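Local coordinates for nuclear inclusion protein A (Tobacco vein mottling virus, PDB 3MMG), which probably acts as a 3C-type cysteine protease of the chymotrypsin-like fold, cutting peptide chains such as the viral polyprotein, at residues Lys99-Pro103 with Glu181-Val187; Gln150-Leu155 with Gly165-Leu169. The protein carries 3 engineered substitutions. The contacts are given in a common frame with arbitrary orientation. Residue numbers count along the deposited sequence, not the author numbering.

Contact 1: Lys99-Pro103 with Glu181-Val187; sequences KFRQP and EFPEKFV. With FMT (formic acid), chain E.
This is a loop-to-loop aromatic packing contact: the extended connection between the two β-domains runs antiparallel to the segment leading from strand 177-181 into helix 186-192. CA atoms pair as F100 with F186 (6.7 Å) and Q102 with F182 (5.5 Å). P183-F186 forms a type II turn, K185 is the helix N-cap, and 454 Å² is buried. F100 (m rotamer) points its CB at the second segment. The edge of the F100 ring meets the face of F182 (centroids 4.8 Å apart, planes at 64°), while the edge of F186 meets the face of F100 (5.2 Å, 63°): two T-shaped pairs. F100 CD1 also touches V187 CG2 at 3.6 Å. I42 of the N-terminal domain packs on all three rings. Q102 NE2 donates to E181 OE2 (3.0 Å); E181 also accepts a hydrogen bond from W140 and forms a salt bridge with R80. Water 2 bridges F100 O (2.9 Å), P183 O (2.8 Å) and F186 N (2.9 Å). The chemistry thus implies an apolar aromatic cluster edged by one direct hydrogen bond and water-mediated backbone links.

Contact 2: Gln150-Leu155 with Gly165-Leu169; sequences QAGSPL and GIHSL. Engineered in segment 150-155: A151 (natural residue Cys).
Three backbone hydrogen bonds of 2.9 Å join the segments: G152 N to H167 O, H167 N to S153 O, and L155 N to G165 O. The last two flank the P154-I166 pair of the antiparallel β-hairpin 154-157/163-171 in the C-terminal barrel of this chymotrypsin-like fold; the first ties the preceding turn to strand 163-171. P154-I166 is a non-hydrogen-bonded pair (CA-CA 4.4 Å), L155-G165 a hydrogen-bonded one (5.3 Å). Before the strand, Q150-S153 makes a type II turn, closed by S153 N (3.1 Å) and S153 OG (2.7 Å) on Q150 O; G152, at phi 96°, occupies the position where a CB would clash with the preceding carbonyl. A151 is engineered from Cys, and its place beside H46 is consistent with the nucleophile site of this protease family. H167 hydrogen-bonds through ND1 to H142 and through NE2 to a polar side chain of the bound peptide, as expected of an S1-pocket histidine in 3C-like proteases. S168 and L169 form a classic bulge opposite Y178, and L169 pairs with the peptide strand. On the face of P154 and I166, I35 of the N-terminal domain touches both side chains. L155 packs on the other face, its CD2 4.1 Å from H167 CB.

Contact 1 and contact 2 lie with their centres about 14 Å apart, and they touch where F182 CD1 reaches G165 N at 3.5 Å and F182 CZ reaches I166 CG2 at 4.0 Å. Along the chain the order is 99-103, 150-155, 165-169, 181-187, so contact 2 falls between the two halves of contact 1. Strand 163-171 serves both: residues 165-169 form contact 2, while the interdomain connection, bonded through K99 and R101 to I163, lies along its start. Strand 177-181, its neighbour in the barrel, ends at E181. The aromatic cluster sits between I163 and I42 of the N-terminal domain, and strand 163-171 runs on to L169, which pairs with the bound peptide.

Contact 1: Lys99-Pro103 with Glu181-Val187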
loop_
_atom_site.group_PDB
_atom_site.type_symbol
_atom_site.label_atom_id
_atom_site.label_comp_id
_atom_site.label_asym_id
_atom_site.label_seq_id
_atom_site.Cartn_x
_atom_site.Cartn_y
_atom_site.Cartn_z
ATOM N N LYS A 99 7.611 -9.250 6.492
ATOM C CA LYS A 99 8.779 -8.369 6.627
ATOM C C LYS A 99 8.716 -7.211 5.631
ATOM O O LYS A 99 8.365 -7.420 4.455
ATOM C CB LYS A 99 10.086 -9.140 6.408
ATOM C CG LYS A 99 10.276 -10.333 7.362
ATOM C CD LYS A 99 10.438 -9.917 8.791
ATOM C CE LYS A 99 10.652 -11.145 9.669
ATOM N NZ LYS A 99 9.597 -11.235 10.739
ATOM N N PHE A 100 9.089 -6.025 6.110
ATOM C CA PHE A 100 9.130 -4.777 5.334
ATOM C C PHE A 100 10.544 -4.220 5.376
ATOM O O PHE A 100 11.168 -4.192 6.433
ATOM C CB PHE A 100 8.186 -3.689 5.901
ATOM C CG PHE A 100 6.729 -4.109 5.994
ATOM C CD1 PHE A 100 6.281 -4.907 7.058
ATOM C CD2 PHE A 100 5.810 -3.707 5.027
ATOM C CE1 PHE A 100 4.936 -5.313 7.149
ATOM C CE2 PHE A 100 4.448 -4.095 5.117
ATOM C CZ PHE A 100 4.015 -4.888 6.181
ATOM N N ARG A 101 11.031 -3.715 4.250
ATOM C CA ARG A 101 12.303 -2.973 4.286
ATOM C C ARG A 101 12.367 -1.982 3.148
ATOM O O ARG A 101 11.556 -2.000 2.258
ATOM C CB ARG A 101 13.491 -3.915 4.239
ATOM C CG ARG A 101 13.660 -4.664 2.958
ATOM C CD ARG A 101 14.998 -5.403 2.861
ATOM N NE ARG A 101 14.965 -6.294 1.696
ATOM C CZ ARG A 101 15.226 -5.929 0.432
ATOM N NH1 ARG A 101 15.569 -4.672 0.118
ATOM N NH2 ARG A 101 15.135 -6.831 -0.533
ATOM N N GLN A 102 13.366 -1.118 3.178
ATOM C CA GLN A 102 13.549 -0.184 2.078
ATOM C C GLN A 102 14.145 -0.936 0.867
ATOM O O GLN A 102 14.989 -1.832 1.034
ATOM C CB GLN A 102 14.555 0.882 2.477
ATOM C CG GLN A 102 14.103 1.872 3.524
ATOM C CD GLN A 102 15.154 2.962 3.671
ATOM O OE1 GLN A 102 16.246 2.707 4.182
ATOM N NE2 GLN A 102 14.849 4.154 3.187
ATOM N N PRO A 103 13.798 -0.514 -0.348
ATOM C CA PRO A 103 14.421 -1.099 -1.537
ATOM C C PRO A 103 15.866 -0.656 -1.672
ATOM O O PRO A 103 16.263 0.376 -1.110
ATOM C CB PRO A 103 13.640 -0.502 -2.719
ATOM C CG PRO A 103 12.568 0.387 -2.140
ATOM C CD PRO A 103 12.857 0.576 -0.673
ATOM N N GLU A 181 8.040 3.713 -1.061
ATOM C CA GLU A 181 8.809 2.760 -0.271
ATOM C C GLU A 181 8.461 2.835 1.198
ATOM O O GLU A 181 8.150 3.908 1.710
ATOM C CB GLU A 181 10.317 3.029 -0.435
ATOM C CG GLU A 181 10.731 4.417 0.048
ATOM C CD GLU A 181 12.182 4.512 0.480
ATOM O OE1 GLU A 181 13.077 4.242 -0.328
ATOM O OE2 GLU A 181 12.418 4.880 1.643
ATOM N N PHE A 182 8.539 1.690 1.874
ATOM C CA PHE A 182 8.557 1.669 3.333
ATOM C C PHE A 182 9.862 2.242 3.840
ATOM O O PHE A 182 10.896 2.094 3.181
ATOM C CB PHE A 182 8.324 0.241 3.861
ATOM C CG PHE A 182 6.902 -0.176 3.684
ATOM C CD1 PHE A 182 6.512 -0.873 2.540
ATOM C CD2 PHE A 182 5.930 0.270 4.565
ATOM C CE1 PHE A 182 5.183 -1.187 2.313
ATOM C CE2 PHE A 182 4.570 -0.037 4.344
ATOM C CZ PHE A 182 4.201 -0.756 3.211
ATOM N N PRO A 183 9.819 2.905 5.000
ATOM C CA PRO A 183 11.026 3.397 5.642
ATOM C C PRO A 183 11.749 2.295 6.431
ATOM O O PRO A 183 11.220 1.196 6.626
ATOM C CB PRO A 183 10.477 4.446 6.607
ATOM C CG PRO A 183 9.168 3.866 7.041
ATOM C CD PRO A 183 8.606 3.289 5.754
ATOM N N GLU A 184 12.968 2.604 6.869
ATOM C CA GLU A 184 13.745 1.717 7.726
ATOM C C GLU A 184 12.988 1.484 9.031
ATOM O O GLU A 184 12.330 2.400 9.525
ATOM C CB GLU A 184 15.081 2.379 8.057
ATOM C CG GLU A 184 16.196 1.421 8.492
ATOM C CD GLU A 184 17.496 2.152 8.866
ATOM O OE1 GLU A 184 17.586 3.393 8.685
ATOM O OE2 GLU A 184 18.430 1.481 9.358
ATOM N N LYS A 185 13.093 0.263 9.564
ATOM C CA LYS A 185 12.527 -0.115 10.874
ATOM C C LYS A 185 11.033 0.205 10.958
ATOM O O LYS A 185 10.532 0.701 11.983
ATOM C CB LYS A 185 13.311 0.585 11.990
ATOM C CG LYS A 185 14.742 0.091 12.065
ATOM C CD LYS A 185 15.553 0.812 13.109
ATOM C CE LYS A 185 16.995 0.318 13.067
ATOM N NZ LYS A 185 17.921 1.292 13.729
ATOM N N PHE A 186 10.326 -0.080 9.865
ATOM C CA PHE A 186 8.928 0.288 9.756
ATOM C C PHE A 186 8.048 -0.350 10.843
ATOM O O PHE A 186 7.285 0.359 11.506
ATOM C CB PHE A 186 8.389 -0.071 8.358
ATOM C CG PHE A 186 6.910 0.124 8.218
ATOM C CD1 PHE A 186 6.354 1.398 8.301
ATOM C CD2 PHE A 186 6.064 -0.973 7.995
ATOM C CE1 PHE A 186 4.972 1.576 8.169
ATOM C CE2 PHE A 186 4.695 -0.796 7.859
ATOM C CZ PHE A 186 4.149 0.471 7.947
ATOM N N VAL A 187 8.127 -1.675 10.980
ATOM C CA VAL A 187 7.322 -2.413 11.987
ATOM C C VAL A 187 7.585 -1.892 13.418
ATOM O O VAL A 187 6.652 -1.514 14.137
ATOM C CB VAL A 187 7.549 -3.936 11.863
ATOM C CG1 VAL A 187 6.801 -4.712 12.972
ATOM C CG2 VAL A 187 7.101 -4.403 10.481
HETATM C C FMT E . 8.090 -7.760 10.908
HETATM O O1 FMT E . 7.471 -8.794 11.198
HETATM O O2 FMT E . 9.230 -7.472 11.303
HETATM O O HOH W 1 10.095 -3.230 9.413
HETATM O O HOH W 2 11.299 -1.477 7.479
#

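Contact 2: Gln150-Leu155 with Gly165-Leu169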
loop_
_atom_site.group_PDB
_atom_site.type_symbol
_atom_site.label_atom_id
_atom_site.label_comp_id
_atom_site.label_asym_id
_atom_site.label_seq_id
_atom_site.Cartn_x
_atom_site.Cartn_y
_atom_site.Cartn_z
ATOM N N GLN A 150 -5.467 -0.123 -8.286
ATOM C CA GLN A 150 -4.398 -0.992 -7.785
ATOM C C GLN A 150 -3.418 -0.307 -6.840
ATOM O O GLN A 150 -2.459 -0.937 -6.346
ATOM C CB GLN A 150 -3.658 -1.640 -8.963
ATOM C CG GLN A 150 -4.468 -2.744 -9.646
ATOM C CD GLN A 150 -3.660 -3.438 -10.706
ATOM O OE1 GLN A 150 -3.612 -2.989 -11.842
ATOM N NE2 GLN A 150 -2.986 -4.529 -10.326
ATOM N N ALA A 151 -3.636 0.981 -6.576
ATOM C CA ALA A 151 -2.819 1.638 -5.537
ATOM C C ALA A 151 -2.966 0.850 -4.229
ATOM O O ALA A 151 -4.051 0.318 -3.913
ATOM C CB ALA A 151 -3.178 3.099 -5.357
ATOM N N GLY A 152 -1.867 0.738 -3.500
ATOM C CA GLY A 152 -1.853 -0.007 -2.233
ATOM C C GLY A 152 -1.381 -1.436 -2.365
ATOM O O GLY A 152 -1.104 -2.094 -1.340
ATOM N N SER A 153 -1.271 -1.925 -3.605
ATOM C CA SER A 153 -0.765 -3.275 -3.872
ATOM C C SER A 153 0.704 -3.352 -3.490
ATOM O O SER A 153 1.500 -2.480 -3.891
ATOM C CB SER A 153 -0.970 -3.668 -5.342
ATOM O OG SER A 153 -2.353 -3.569 -5.712
ATOM N N PRO A 154 1.083 -4.364 -2.699
ATOM C CA PRO A 154 2.507 -4.480 -2.355
ATOM C C PRO A 154 3.429 -4.754 -3.544
ATOM O O PRO A 154 3.082 -5.510 -4.458
ATOM C CB PRO A 154 2.563 -5.663 -1.377
ATOM C CG PRO A 154 1.311 -6.440 -1.619
ATOM C CD PRO A 154 0.264 -5.424 -2.073
ATOM N N LEU A 155 4.594 -4.122 -3.498
ATOM C CA LEU A 155 5.735 -4.486 -4.342
ATOM C C LEU A 155 6.713 -5.282 -3.510
ATOM O O LEU A 155 7.150 -4.826 -2.438
ATOM C CB LEU A 155 6.412 -3.236 -4.901
ATOM C CG LEU A 155 5.712 -2.466 -6.032
ATOM C CD1 LEU A 155 5.488 -3.348 -7.266
ATOM C CD2 LEU A 155 4.384 -1.810 -5.564
ATOM N N GLY A 165 7.361 -1.693 -0.708
ATOM C CA GLY A 165 6.582 -0.478 -0.959
ATOM C C GLY A 165 5.179 -0.870 -1.350
ATOM O O GLY A 165 4.854 -2.059 -1.435
ATOM N N ILE A 166 4.356 0.134 -1.605
ATOM C CA ILE A 166 3.015 -0.089 -2.146
ATOM C C ILE A 166 2.768 0.825 -3.338
ATOM O O ILE A 166 3.316 1.938 -3.403
ATOM C CB ILE A 166 1.905 0.113 -1.083
ATOM C CG1 ILE A 166 2.032 1.467 -0.378
ATOM C CG2 ILE A 166 1.938 -1.063 -0.093
ATOM C CD1 ILE A 166 0.800 1.853 0.478
ATOM N N HIS A 167 1.982 0.341 -4.297
ATOM C CA HIS A 167 1.796 1.131 -5.520
ATOM C C HIS A 167 1.121 2.484 -5.214
ATOM O O HIS A 167 0.288 2.544 -4.330
ATOM C CB HIS A 167 1.019 0.349 -6.576
ATOM C CG HIS A 167 0.795 1.151 -7.821
ATOM N ND1 HIS A 167 1.843 1.602 -8.602
ATOM C CD2 HIS A 167 -0.340 1.576 -8.424
ATOM C CE1 HIS A 167 1.359 2.280 -9.631
ATOM N NE2 HIS A 167 0.034 2.296 -9.534
ATOM N N SER A 168 1.471 3.556 -5.946
ATOM C CA SER A 168 0.951 4.880 -5.608
ATOM C C SER A 168 0.518 5.752 -6.798
ATOM O O SER A 168 -0.622 6.176 -6.846
ATOM C CB SER A 168 1.958 5.648 -4.732
ATOM O OG SER A 168 1.489 6.967 -4.454
ATOM N N LEU A 169 1.439 6.001 -7.731
ATOM C CA LEU A 169 1.295 7.051 -8.749
ATOM C C LEU A 169 1.422 6.501 -10.124
ATOM O O LEU A 169 2.082 5.487 -10.348
ATOM C CB LEU A 169 2.428 8.086 -8.653
ATOM C CG LEU A 169 2.718 8.961 -7.458
ATOM C CD1 LEU A 169 3.975 9.756 -7.768
ATOM C CD2 LEU A 169 1.512 9.886 -7.208
#